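Local coordinates for protein MGS-M4 (Unidentified, PDB 4Q3M) that is an aldo-keto reductase with a TIM-barrel fold that probably reduces carbonyl groups with a nicotinamide cofactor, its natural substrate being unknown, at residues Y111-E122 with Y145-P154; P186-L196 with T211-W219. All coordinates share one frame; numbering follows the deposited sequence.

Contact 1 of 2, residues Y111-E122 with Y145-P154; sequences YDNALSTYRAFE and YLMENAKIPP
Glu122 OE2 is gripped by two consecutive backbone amides, Lys151 N at 2.7 Å and Ile152 N at 2.9 Å. The first arrives on the syn side of the carboxylate, the second from above its plane. A glutamate suits the place because its chain, extended beyond CG (chi2 177°), carries the acid across to the turn that follows helix 140-149, whose amides are past the helix. Beside it Arg119 NH2 donates to Asn149 O over 2.7 Å in a nearly straight bond, 166°, lying in the guanidinium plane; NH1 adds a weak second bond to the same carbonyl. Leu115 CD1 lies over one face of the guanidinium and Lys151 CE over the other, both offset toward the rim. The bend of Arg119 at chi2 helps turn it to the carbonyl at the end of the helix, and NH1 also makes a salt bridge to Glu122 OE1. Were Glu122 an alanine, the amides of Lys151 and Ile152 would probably lose their shared acceptor and Arg119 NH1 its salt-bridge mate.

The two helices are neighbours in the outer layer of a TIM barrel, following strands 102-105 and 133-136, and their short segments cross at -51°. Deeper in, Tyr118 lies with Leu146 CG over one ring face and Ala150 CB 3.6 Å from CE2, while its buried ring carries a hydroxyl that donates to Ile152 O at 2.6 Å, in the carbonyl plane. Its side chain also touches Ile133 of strand 133-136. At the other end Tyr145 is sandwiched: Tyr111 CB sits 3.6 Å from the ring centroid, a CH-pi contact, and Asn149 ND2 lies over the opposite face, held there by its bond to Tyr145 O. Leu115 CB meets the ring edge at CE2.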
loop_
_atom_site.group_PDB
_atom_site.type_symbol
_atom_site.label_atom_id
_atom_site.label_comp_id
_atom_site.label_asym_id
_atom_site.label_seq_id
_atom_site.Cartn_x
_atom_site.Cartn_y
_atom_site.Cartn_z
ATOM N N TYR A 111 -8.077 0.902 14.754
ATOM C CA TYR A 111 -8.106 2.230 15.357
ATOM C C TYR A 111 -8.121 2.167 16.880
ATOM O O TYR A 111 -7.383 2.895 17.545
ATOM C CB TYR A 111 -9.321 3.020 14.864
ATOM C CG TYR A 111 -9.297 3.334 13.386
ATOM C CD1 TYR A 111 -8.271 4.088 12.833
ATOM C CD2 TYR A 111 -10.308 2.887 12.545
ATOM C CE1 TYR A 111 -8.245 4.380 11.483
ATOM C CE2 TYR A 111 -10.293 3.176 11.193
ATOM C CZ TYR A 111 -9.259 3.923 10.668
ATOM O OH TYR A 111 -9.238 4.213 9.323
ATOM N N ASP A 112 -8.964 1.296 17.427
ATOM C CA ASP A 112 -9.104 1.172 18.873
ATOM C C ASP A 112 -7.803 0.710 19.523
ATOM O O ASP A 112 -7.420 1.209 20.580
ATOM C CB ASP A 112 -10.237 0.206 19.223
ATOM C CG ASP A 112 -10.514 0.151 20.713
ATOM O OD1 ASP A 112 -11.305 0.983 21.202
ATOM O OD2 ASP A 112 -9.940 -0.725 21.394
ATOM N N ASN A 113 -7.128 -0.244 18.888
ATOM C CA ASN A 113 -5.834 -0.708 19.374
ATOM C C ASN A 113 -4.775 0.381 19.265
ATOM O O ASN A 113 -3.871 0.461 20.092
ATOM C CB ASN A 113 -5.379 -1.951 18.607
ATOM C CG ASN A 113 -6.075 -3.212 19.076
ATOM O OD1 ASN A 113 -6.543 -3.291 20.213
ATOM N ND2 ASN A 113 -6.138 -4.212 18.204
ATOM N N ALA A 114 -4.895 1.214 18.238
ATOM C CA ALA A 114 -3.959 2.311 18.029
ATOM C C ALA A 114 -4.116 3.373 19.111
ATOM O O ALA A 114 -3.135 3.811 19.710
ATOM C CB ALA A 114 -4.158 2.924 16.650
ATOM N N LEU A 115 -5.357 3.775 19.360
ATOM C CA LEU A 115 -5.645 4.818 20.338
ATOM C C LEU A 115 -5.359 4.352 21.764
ATOM O O LEU A 115 -4.820 5.107 22.573
ATOM C CB LEU A 115 -7.101 5.272 20.218
ATOM C CG LEU A 115 -7.527 6.436 21.115
ATOM C CD1 LEU A 115 -6.623 7.638 20.895
ATOM C CD2 LEU A 115 -8.981 6.803 20.864
ATOM N N SER A 116 -5.722 3.108 22.066
ATOM C CA SER A 116 -5.489 2.540 23.393
ATOM C C SER A 116 -3.999 2.443 23.684
ATOM O O SER A 116 -3.549 2.700 24.800
ATOM C CB SER A 116 -6.135 1.159 23.513
ATOM O OG SER A 116 -5.959 0.627 24.814
ATOM N N THR A 117 -3.244 2.059 22.663
ATOM C CA THR A 117 -1.792 2.016 22.747
ATOM C C THR A 117 -1.186 3.401 22.905
ATOM O O THR A 117 -0.271 3.608 23.703
ATOM C CB THR A 117 -1.193 1.358 21.500
ATOM O OG1 THR A 117 -1.652 0.003 21.400
ATOM C CG2 THR A 117 0.305 1.416 21.548
ATOM N N TYR A 118 -1.704 4.347 22.131
ATOM C CA TYR A 118 -1.166 5.697 22.119
ATOM C C TYR A 118 -1.468 6.430 23.423
ATOM O O TYR A 118 -0.682 7.268 23.866
ATOM C CB TYR A 118 -1.722 6.475 20.930
ATOM C CG TYR A 118 -0.908 7.691 20.572
ATOM C CD1 TYR A 118 0.233 7.579 19.788
ATOM C CD2 TYR A 118 -1.276 8.951 21.019
ATOM C CE1 TYR A 118 0.984 8.689 19.458
ATOM C CE2 TYR A 118 -0.533 10.066 20.695
ATOM C CZ TYR A 118 0.595 9.931 19.915
ATOM O OH TYR A 118 1.338 11.040 19.590
ATOM N N ARG A 119 -2.607 6.113 24.032
ATOM C CA ARG A 119 -2.954 6.666 25.337
ATOM C C ARG A 119 -1.897 6.283 26.362
ATOM O O ARG A 119 -1.572 7.062 27.259
ATOM C CB ARG A 119 -4.331 6.179 25.790
ATOM C CG ARG A 119 -5.501 6.883 25.122
ATOM C CD ARG A 119 -5.649 8.312 25.619
ATOM N NE ARG A 119 -6.805 8.978 25.026
ATOM C CZ ARG A 119 -6.749 9.757 23.952
ATOM N NH1 ARG A 119 -5.589 9.975 23.348
ATOM N NH2 ARG A 119 -7.854 10.321 23.481
ATOM N N ALA A 120 -1.359 5.075 26.219
ATOM C CA ALA A 120 -0.275 4.616 27.075
ATOM C C ALA A 120 1.010 5.368 26.750
ATOM O O ALA A 120 1.786 5.696 27.649
ATOM C CB ALA A 120 -0.074 3.120 26.923
ATOM N N PHE A 121 1.231 5.638 25.465
ATOM C CA PHE A 121 2.366 6.452 25.038
ATOM C C PHE A 121 2.276 7.835 25.671
ATOM O O PHE A 121 3.273 8.383 26.142
ATOM C CB PHE A 121 2.417 6.593 23.511
ATOM C CG PHE A 121 2.965 5.388 22.794
ATOM C CD1 PHE A 121 2.892 4.122 23.351
ATOM C CD2 PHE A 121 3.563 5.530 21.552
ATOM C CE1 PHE A 121 3.396 3.025 22.678
ATOM C CE2 PHE A 121 4.072 4.437 20.878
ATOM C CZ PHE A 121 3.986 3.183 21.442
ATOM N N GLU A 122 1.068 8.389 25.677
ATOM C CA GLU A 122 0.824 9.720 26.216
ATOM C C GLU A 122 1.075 9.775 27.720
ATOM O O GLU A 122 1.594 10.766 28.232
ATOM C CB GLU A 122 -0.606 10.165 25.905
ATOM C CG GLU A 122 -0.854 10.449 24.432
ATOM C CD GLU A 122 -2.293 10.826 24.142
ATOM O OE1 GLU A 122 -3.190 10.366 24.879
ATOM O OE2 GLU A 122 -2.527 11.583 23.176
ATOM N N TYR A 145 -6.955 9.589 12.220
ATOM C CA TYR A 145 -7.612 9.128 13.435
ATOM C C TYR A 145 -6.851 9.578 14.679
ATOM O O TYR A 145 -7.456 9.991 15.668
ATOM C CB TYR A 145 -7.752 7.604 13.422
ATOM C CG TYR A 145 -8.525 7.050 14.598
ATOM C CD1 TYR A 145 -9.915 7.033 14.593
ATOM C CD2 TYR A 145 -7.867 6.542 15.710
ATOM C CE1 TYR A 145 -10.626 6.528 15.664
ATOM C CE2 TYR A 145 -8.571 6.035 16.786
ATOM C CZ TYR A 145 -9.949 6.030 16.758
ATOM O OH TYR A 145 -10.652 5.524 17.828
ATOM N N LEU A 146 -5.556 9.417 14.654
ATOM C CA LEU A 146 -4.709 9.886 15.707
ATOM C C LEU A 146 -4.678 11.428 15.873
ATOM O O LEU A 146 -4.708 11.916 16.971
ATOM C CB LEU A 146 -3.326 9.296 15.496
ATOM C CG LEU A 146 -2.745 8.370 16.543
ATOM C CD1 LEU A 146 -3.758 7.377 17.049
ATOM C CD2 LEU A 146 -1.578 7.638 15.970
ATOM N N MET A 147 -4.633 12.171 14.770
ATOM C CA MET A 147 -4.711 13.628 14.778
ATOM C C MET A 147 -5.998 14.102 15.441
ATOM O O MET A 147 -6.010 15.097 16.166
ATOM C CB MET A 147 -4.625 14.185 13.354
ATOM C CG MET A 147 -3.280 13.981 12.678
ATOM S SD MET A 147 -1.922 14.734 13.592
ATOM C CE MET A 147 -2.424 16.453 13.585
ATOM N N GLU A 148 -7.079 13.370 15.199
ATOM C CA GLU A 148 -8.380 13.716 15.747
ATOM C C GLU A 148 -8.500 13.381 17.233
ATOM O O GLU A 148 -9.051 14.163 18.008
ATOM C CB GLU A 148 -9.487 13.001 14.967
ATOM C CG GLU A 148 -10.893 13.287 15.468
ATOM C CD GLU A 148 -11.337 14.711 15.191
ATOM O OE1 GLU A 148 -10.767 15.350 14.282
ATOM O OE2 GLU A 148 -12.258 15.192 15.886
ATOM N N ASN A 149 -7.976 12.226 17.631
ATOM C CA ASN A 149 -8.254 11.696 18.963
ATOM C C ASN A 149 -7.121 11.816 19.984
ATOM O O ASN A 149 -7.364 11.717 21.187
ATOM C CB ASN A 149 -8.668 10.228 18.849
ATOM C CG ASN A 149 -10.008 10.056 18.161
ATOM O OD1 ASN A 149 -11.054 10.377 18.726
ATOM N ND2 ASN A 149 -9.983 9.548 16.934
ATOM N N ALA A 150 -5.893 12.022 19.523
ATOM C CA ALA A 150 -4.772 12.155 20.449
ATOM C C ALA A 150 -4.824 13.493 21.176
ATOM O O ALA A 150 -5.343 14.478 20.651
ATOM C CB ALA A 150 -3.446 12.000 19.723
ATOM N N LYS A 151 -4.291 13.517 22.392
ATOM C CA LYS A 151 -4.190 14.749 23.160
ATOM C C LYS A 151 -2.771 15.290 23.041
ATOM O O LYS A 151 -2.515 16.472 23.271
ATOM C CB LYS A 151 -4.573 14.508 24.619
ATOM C CG LYS A 151 -5.971 13.929 24.778
ATOM C CD LYS A 151 -6.351 13.740 26.235
ATOM C CE LYS A 151 -7.773 13.219 26.360
ATOM N NZ LYS A 151 -8.755 14.135 25.714
ATOM N N ILE A 152 -1.854 14.401 22.676
ATOM C CA ILE A 152 -0.493 14.779 22.323
ATOM C C ILE A 152 -0.204 14.265 20.917
ATOM O O ILE A 152 0.144 13.098 20.741
ATOM C CB ILE A 152 0.538 14.217 23.317
ATOM C CG1 ILE A 152 0.201 14.665 24.741
ATOM C CG2 ILE A 152 1.945 14.656 22.935
ATOM C CD1 ILE A 152 1.073 14.038 25.803
ATOM N N PRO A 153 -0.368 15.140 19.910
ATOM C CA PRO A 153 -0.273 14.800 18.484
ATOM C C PRO A 153 1.002 14.045 18.112
ATOM O O PRO A 153 2.064 14.339 18.662
ATOM C CB PRO A 153 -0.305 16.171 17.800
ATOM C CG PRO A 153 -1.063 17.035 18.742
ATOM C CD PRO A 153 -0.671 16.568 20.114
ATOM N N PRO A 154 0.886 13.074 17.191
ATOM C CA PRO A 154 2.009 12.277 16.684
ATOM C C PRO A 154 3.158 13.147 16.191
ATOM O O PRO A 154 2.924 14.187 15.575
ATOM C CB PRO A 154 1.384 11.492 15.528
ATOM C CG PRO A 154 -0.049 11.373 15.899
ATOM C CD PRO A 154 -0.395 12.661 16.591
#

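Contact 2 of 2, residues P186-L196 with T211-W219; sequences PLMSHQIKDLL and TIPQIAIRW. With SO4 (sulfate ion), chain G.
Leu187, whose side chain packs on Pro213, turns its backbone N-H to O4 of a sulfate ion at 2.8 Å, and Ser189 N reaches the same oxygen at 2.8 Å. The sulfate, probably from the crystallisation liquor, is also hydrogen-bonded by Lys230 N. It lies on the loop after strand 180-184 of the TIM barrel; in aldo-keto reductases the loops here help hold the phosphates of the nicotinamide cofactor, so the ion probably marks such a subsite. Backbone N-H groups suit an anion because their partly positive hydrogens point toward it without a charged side chain.

Behind this loop no hydrogen bond crosses to helix 212-222; the side chains pack through their hydrocarbon parts. CG of Leu187 stands anti to the carbonyl carbon (chi1 -59°), and from there the branched end swings over to the helix: CD2 lies 3.7 Å from Pro213 CB and 4.2 Å from Ile217 CG1. Leu187 and Pro213 are roughly perpendicular, and both leucine methyls close on Pro213 CB. Proline fits the first turn of a helix, where no amide hydrogen is needed within the helix, and its rigid ring keeps that edge in place. Ala216, one turn further on, has a methyl small enough to let Leu195 CD2 approach to 4.0 Å while Pro186 O lies close by.

Helix 192-196 meets helix 212-222 almost perpendicularly, the short axes at 92°. Leu195 and Ile212 lie alongside each other, running head to tail, CG to CG2 at 3.8 Å, and Leu196 CD2 rests against both Ile212 CG2 and Pro213 CD. Met201 of helix 199-207 touches both Leu195 and Ile212. The start of helix 212-222 is set by a capping box: Gln214 N gives a weak bond to Thr211 OG1, and Thr211 N donates to Gln214 OE1 over 2.9 Å at 168°.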
loop_
_atom_site.group_PDB
_atom_site.type_symbol
_atom_site.label_atom_id
_atom_site.label_comp_id
_atom_site.label_asym_id
_atom_site.label_seq_id
_atom_site.Cartn_x
_atom_site.Cartn_y
_atom_site.Cartn_z
ATOM N N PRO A 186 15.917 2.630 3.451
ATOM C CA PRO A 186 16.248 3.665 2.468
ATOM C C PRO A 186 17.093 3.120 1.321
ATOM O O PRO A 186 17.173 3.744 0.263
ATOM C CB PRO A 186 17.034 4.683 3.289
ATOM C CG PRO A 186 17.696 3.868 4.334
ATOM C CD PRO A 186 16.738 2.757 4.671
ATOM N N LEU A 187 17.719 1.968 1.540
ATOM C CA LEU A 187 18.496 1.308 0.499
ATOM C C LEU A 187 17.707 0.142 -0.088
ATOM O O LEU A 187 18.286 -0.802 -0.628
ATOM C CB LEU A 187 19.838 0.823 1.051
ATOM C CG LEU A 187 20.747 1.898 1.648
ATOM C CD1 LEU A 187 22.123 1.330 1.965
ATOM C CD2 LEU A 187 20.854 3.095 0.713
ATOM N N MET A 188 16.384 0.222 0.037
ATOM C CA MET A 188 15.456 -0.783 -0.484
ATOM C C MET A 188 15.664 -2.171 0.123
ATOM O O MET A 188 15.254 -3.173 -0.461
ATOM C CB MET A 188 15.555 -0.865 -2.011
ATOM C CG MET A 188 15.032 0.368 -2.732
ATOM S SD MET A 188 15.055 0.205 -4.528
ATOM C CE MET A 188 13.958 -1.191 -4.756
ATOM N N SER A 189 16.293 -2.213 1.297
ATOM C CA SER A 189 16.465 -3.444 2.074
ATOM C C SER A 189 17.013 -4.613 1.256
ATOM O O SER A 189 18.010 -4.476 0.548
ATOM C CB SER A 189 15.136 -3.849 2.717
ATOM O OG SER A 189 15.266 -5.068 3.428
ATOM N N HIS A 190 16.344 -5.760 1.355
ATOM C CA HIS A 190 16.771 -6.975 0.665
ATOM C C HIS A 190 16.647 -6.843 -0.851
ATOM O O HIS A 190 17.189 -7.656 -1.598
ATOM C CB HIS A 190 15.961 -8.178 1.155
ATOM C CG HIS A 190 14.493 -8.069 0.890
ATOM N ND1 HIS A 190 13.910 -8.527 -0.273
ATOM C CD2 HIS A 190 13.487 -7.552 1.635
ATOM C CE1 HIS A 190 12.610 -8.298 -0.232
ATOM N NE2 HIS A 190 12.327 -7.707 0.915
ATOM N N GLN A 191 15.925 -5.820 -1.298
ATOM C CA GLN A 191 15.855 -5.492 -2.716
ATOM C C GLN A 191 16.943 -4.483 -3.067
ATOM O O GLN A 191 16.728 -3.563 -3.856
ATOM C CB GLN A 191 14.474 -4.942 -3.081
ATOM C CG GLN A 191 13.362 -5.973 -3.005
ATOM C CD GLN A 191 13.565 -7.117 -3.980
ATOM O OE1 GLN A 191 13.502 -8.288 -3.603
ATOM N NE2 GLN A 191 13.812 -6.783 -5.241
ATOM N N ILE A 192 18.115 -4.678 -2.470
ATOM C CA ILE A 192 19.266 -3.799 -2.653
ATOM C C ILE A 192 19.697 -3.709 -4.121
ATOM O O ILE A 192 20.320 -2.732 -4.536
ATOM C CB ILE A 192 20.460 -4.285 -1.785
ATOM C CG1 ILE A 192 21.625 -3.291 -1.824
ATOM C CG2 ILE A 192 20.911 -5.676 -2.216
ATOM C CD1 ILE A 192 21.292 -1.931 -1.260
ATOM N N LYS A 193 19.336 -4.719 -4.908
ATOM C CA LYS A 193 19.814 -4.829 -6.283
ATOM C C LYS A 193 19.229 -3.781 -7.229
ATOM O O LYS A 193 19.956 -3.217 -8.046
ATOM C CB LYS A 193 19.526 -6.227 -6.830
ATOM C CG LYS A 193 20.753 -7.124 -6.870
ATOM C CD LYS A 193 20.520 -8.354 -7.730
ATOM C CE LYS A 193 19.457 -9.259 -7.133
ATOM N NZ LYS A 193 18.956 -10.246 -8.128
ATOM N N ASP A 194 17.927 -3.526 -7.129
ATOM C CA ASP A 194 17.276 -2.549 -8.003
ATOM C C ASP A 194 17.898 -1.164 -7.864
ATOM O O ASP A 194 17.987 -0.411 -8.834
ATOM C CB ASP A 194 15.776 -2.471 -7.710
ATOM C CG ASP A 194 14.965 -3.433 -8.554
ATOM O OD1 ASP A 194 14.935 -3.259 -9.792
ATOM O OD2 ASP A 194 14.352 -4.357 -7.982
ATOM N N LEU A 195 18.333 -0.839 -6.652
ATOM C CA LEU A 195 18.942 0.455 -6.375
ATOM C C LEU A 195 20.357 0.538 -6.943
ATOM O O LEU A 195 20.718 1.525 -7.582
ATOM C CB LEU A 195 18.959 0.720 -4.868
ATOM C CG LEU A 195 19.508 2.066 -4.393
ATOM C CD1 LEU A 195 19.015 3.201 -5.274
ATOM C CD2 LEU A 195 19.112 2.310 -2.947
ATOM N N LEU A 196 21.149 -0.504 -6.712
ATOM C CA LEU A 196 22.532 -0.529 -7.177
ATOM C C LEU A 196 22.619 -0.659 -8.695
ATOM O O LEU A 196 23.626 -0.293 -9.300
ATOM C CB LEU A 196 23.300 -1.673 -6.511
ATOM C CG LEU A 196 23.434 -1.606 -4.988
ATOM C CD1 LEU A 196 24.299 -2.747 -4.474
ATOM C CD2 LEU A 196 23.994 -0.259 -4.551
ATOM N N THR A 211 28.989 6.911 -3.626
ATOM C CA THR A 211 28.407 5.614 -3.935
ATOM C C THR A 211 26.902 5.775 -4.096
ATOM O O THR A 211 26.327 6.760 -3.634
ATOM C CB THR A 211 28.708 4.572 -2.841
ATOM O OG1 THR A 211 27.966 4.887 -1.657
ATOM C CG2 THR A 211 30.194 4.548 -2.518
ATOM N N ILE A 212 26.270 4.812 -4.757
ATOM C CA ILE A 212 24.823 4.837 -4.951
ATOM C C ILE A 212 24.035 4.910 -3.628
ATOM O O ILE A 212 23.087 5.690 -3.530
ATOM C CB ILE A 212 24.350 3.614 -5.776
ATOM C CG1 ILE A 212 24.801 3.753 -7.232
ATOM C CG2 ILE A 212 22.839 3.464 -5.710
ATOM C CD1 ILE A 212 24.272 2.671 -8.143
ATOM N N PRO A 213 24.419 4.115 -2.605
ATOM C CA PRO A 213 23.697 4.273 -1.335
ATOM C C PRO A 213 23.818 5.672 -0.729
ATOM O O PRO A 213 22.809 6.229 -0.296
ATOM C CB PRO A 213 24.363 3.238 -0.424
ATOM C CG PRO A 213 24.881 2.208 -1.350
ATOM C CD PRO A 213 25.342 2.965 -2.556
ATOM N N GLN A 214 25.033 6.220 -0.703
ATOM C CA GLN A 214 25.277 7.565 -0.182
ATOM C C GLN A 214 24.363 8.590 -0.843
ATOM O O GLN A 214 23.947 9.569 -0.224
ATOM C CB GLN A 214 26.737 7.967 -0.394
ATOM C CG GLN A 214 27.722 7.255 0.509
ATOM C CD GLN A 214 29.158 7.648 0.223
ATOM O OE1 GLN A 214 29.543 7.837 -0.931
ATOM N NE2 GLN A 214 29.957 7.779 1.275
ATOM N N ILE A 215 24.062 8.345 -2.113
ATOM C CA ILE A 215 23.158 9.185 -2.879
ATOM C C ILE A 215 21.723 9.103 -2.375
ATOM O O ILE A 215 21.112 10.123 -2.049
ATOM C CB ILE A 215 23.182 8.796 -4.363
ATOM C CG1 ILE A 215 24.508 9.224 -5.001
ATOM C CG2 ILE A 215 21.964 9.360 -5.081
ATOM C CD1 ILE A 215 25.029 10.565 -4.513
ATOM N N ALA A 216 21.193 7.883 -2.321
ATOM C CA ALA A 216 19.818 7.648 -1.895
ATOM C C ALA A 216 19.578 8.211 -0.502
ATOM O O ALA A 216 18.493 8.705 -0.196
ATOM C CB ALA A 216 19.501 6.162 -1.929
ATOM N N ILE A 217 20.608 8.139 0.332
ATOM C CA ILE A 217 20.547 8.684 1.679
ATOM C C ILE A 217 20.477 10.208 1.643
ATOM O O ILE A 217 19.625 10.809 2.295
ATOM C CB ILE A 217 21.758 8.236 2.515
ATOM C CG1 ILE A 217 21.745 6.716 2.681
ATOM C CG2 ILE A 217 21.755 8.916 3.873
ATOM C CD1 ILE A 217 23.000 6.158 3.300
ATOM N N ARG A 218 21.366 10.823 0.867
ATOM C CA ARG A 218 21.411 12.280 0.744
ATOM C C ARG A 218 20.111 12.841 0.184
ATOM O O ARG A 218 19.642 13.893 0.613
ATOM C CB ARG A 218 22.577 12.712 -0.145
ATOM C CG ARG A 218 22.713 14.221 -0.281
ATOM C CD ARG A 218 22.918 14.876 1.077
ATOM N NE ARG A 218 22.719 16.321 1.025
ATOM C CZ ARG A 218 22.833 17.128 2.075
ATOM N NH1 ARG A 218 23.151 16.632 3.263
ATOM N NH2 ARG A 218 22.631 18.431 1.938
ATOM N N TRP A 219 19.540 12.131 -0.783
ATOM C CA TRP A 219 18.285 12.537 -1.403
ATOM C C TRP A 219 17.175 12.662 -0.363
ATOM O O TRP A 219 16.358 13.582 -0.419
ATOM C CB TRP A 219 17.896 11.541 -2.496
ATOM C CG TRP A 219 16.491 11.676 -2.980
ATOM C CD1 TRP A 219 15.986 12.667 -3.768
ATOM C CD2 TRP A 219 15.408 10.775 -2.724
ATOM N NE1 TRP A 219 14.651 12.445 -4.011
ATOM C CE2 TRP A 219 14.273 11.288 -3.382
ATOM C CE3 TRP A 219 15.289 9.586 -1.999
ATOM C CZ2 TRP A 219 13.036 10.655 -3.336
ATOM C CZ3 TRP A 219 14.060 8.958 -1.955
ATOM C CH2 TRP A 219 12.949 9.493 -2.618
HETATM S S SO4 G . 18.228 -0.662 4.305
HETATM O O1 SO4 G . 19.096 -1.820 4.120
HETATM O O2 SO4 G . 17.294 -0.922 5.396
HETATM O O3 SO4 G . 19.041 0.505 4.632
HETATM O O4 SO4 G . 17.484 -0.411 3.074
#

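From the N terminus, the chain first runs through four barrel strands before contact 1 begins in the helix that follows strand 102-105. It passes through strand 133-136 and returns in 145-154, so contact 1 closes a loop of 22 residues and joins two consecutive outer helices and the turn that leads to strand 156-160. Only after that does contact 2 open, just beyond strand 180-184; its loop of 14 residues holds helix 199-207 and closes on the helix that precedes strand 226-227. The two loops are in series, neither nested nor crossed. The centres of contact 1 and contact 2 lie about 33 Å apart, on opposite sides of the chain's centre, and no atoms touch.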